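Local coordinates for DUF3298 domain-containing protein (Pseudomonas aeruginosa, PDB 4E72) that is of unknown function but is probably exported and anchored to a membrane as a lipoprotein, at residues Leu107-Gly110 against Gly114-Gly117. Sequence-based numbering, arbitrary orientation.
Sequences LFTG and GMPG
L107 and M115 (a selenomethionine) face each other as the last hydrogen-bonded pair before the turn of the antiparallel beta hairpin formed by strands 98-108 and 115-124. Their backbones are joined twice: L107 N donates to M115 O at 3.0 Å, and M115 N returns a short bond of 2.6 Å to L107 O. The first donor stands well above the carbonyl plane of M115, whereas the second bond is straighter at its acceptor, with a C=O...N angle of 151°. Both side chains leave the same face of the sheet and run side by side. That of M115 then bends about its CG-SE bond (chi3 -96°), and this turn carries CE across to the neighbouring strand. M115 CE lies 4.2 Å from L107 CG and also touches L107 O, so the carbonyl that accepts the M115 amide has the end of the same residue against it. T109, just past the strand end, meets the selenomethionine at about a right angle. On the other face of the sheet, the F108 ring has its CG swung anti to the backbone N (chi1 180°); F108 CD1, at the ring edge, lies 3.6 Å from G114 N, which sits near the ring plane, and one face of the ring is approached near its rim by G110 N. F108 also bonds through its backbone to S84, tying the hairpin to strand 84-95 in the six-stranded mixed sheet, while P116 packs on A193, Y199 and H203. The T109 contact is made by the hydroxyl, its OG1 lying 3.3 Å from M115 CE.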
loop_
_atom_site.group_PDB
_atom_site.type_symbol
_atom_site.label_atom_id
_atom_site.label_comp_id
_atom_site.label_asym_id
_atom_site.label_seq_id
_atom_site.Cartn_x
_atom_site.Cartn_y
_atom_site.Cartn_z
ATOM N N LEU A 107 -11.785 -1.330 -7.377
ATOM C CA LEU A 107 -12.458 -2.174 -8.356
ATOM C C LEU A 107 -13.997 -2.208 -8.125
ATOM O O LEU A 107 -14.456 -2.518 -7.032
ATOM C CB LEU A 107 -11.859 -3.608 -8.331
ATOM C CG LEU A 107 -12.487 -4.636 -9.305
ATOM C CD1 LEU A 107 -12.243 -4.251 -10.766
ATOM C CD2 LEU A 107 -11.930 -6.040 -9.063
ATOM N N PHE A 108 -14.771 -1.877 -9.151
ATOM C CA PHE A 108 -16.230 -1.947 -9.063
ATOM C C PHE A 108 -16.761 -2.871 -10.172
ATOM O O PHE A 108 -16.536 -2.599 -11.347
ATOM C CB PHE A 108 -16.885 -0.554 -9.096
ATOM C CG PHE A 108 -18.392 -0.660 -9.011
ATOM C CD1 PHE A 108 -19.021 -0.941 -7.796
ATOM C CD2 PHE A 108 -19.176 -0.583 -10.158
ATOM C CE1 PHE A 108 -20.413 -1.103 -7.728
ATOM C CE2 PHE A 108 -20.567 -0.747 -10.088
ATOM C CZ PHE A 108 -21.175 -0.988 -8.871
ATOM N N THR A 109 -17.420 -3.991 -9.790
ATOM C CA THR A 109 -17.923 -4.972 -10.754
ATOM C C THR A 109 -19.435 -5.219 -10.561
ATOM O O THR A 109 -19.889 -6.367 -10.542
ATOM C CB THR A 109 -17.101 -6.298 -10.736
ATOM O OG1 THR A 109 -17.202 -6.940 -9.463
ATOM C CG2 THR A 109 -15.622 -6.113 -11.130
ATOM N N GLY A 110 -20.205 -4.133 -10.504
ATOM C CA GLY A 110 -21.658 -4.200 -10.396
ATOM C C GLY A 110 -22.240 -4.708 -9.088
ATOM O O GLY A 110 -23.427 -5.035 -9.038
ATOM N N GLY A 114 -17.841 -0.834 -4.367
ATOM C CA GLY A 114 -16.530 -1.145 -4.910
ATOM C C GLY A 114 -15.612 -1.825 -3.915
ATOM O O GLY A 114 -15.930 -1.915 -2.725
HETATM N N MSE A 115 -14.469 -2.304 -4.405
HETATM C CA MSE A 115 -13.459 -3.015 -3.620
HETATM C C MSE A 115 -12.138 -2.252 -3.569
HETATM O O MSE A 115 -11.388 -2.271 -4.546
HETATM C CB MSE A 115 -13.233 -4.422 -4.190
HETATM C CG MSE A 115 -14.490 -5.248 -4.158
HETATM SE SE MSE A 115 -14.639 -6.576 -5.566
HETATM C CE MSE A 115 -15.685 -5.566 -6.823
ATOM N N PRO A 116 -11.819 -1.586 -2.437
ATOM C CA PRO A 116 -10.529 -0.877 -2.342
ATOM C C PRO A 116 -9.359 -1.793 -1.930
ATOM O O PRO A 116 -9.539 -2.792 -1.223
ATOM C CB PRO A 116 -10.791 0.177 -1.268
ATOM C CG PRO A 116 -11.806 -0.460 -0.353
ATOM C CD PRO A 116 -12.593 -1.471 -1.179
ATOM N N GLY A 117 -8.160 -1.426 -2.377
ATOM C CA GLY A 117 -6.917 -2.090 -2.012
ATOM C C GLY A 117 -5.843 -1.062 -1.701
ATOM O O GLY A 117 -5.844 0.038 -2.261
#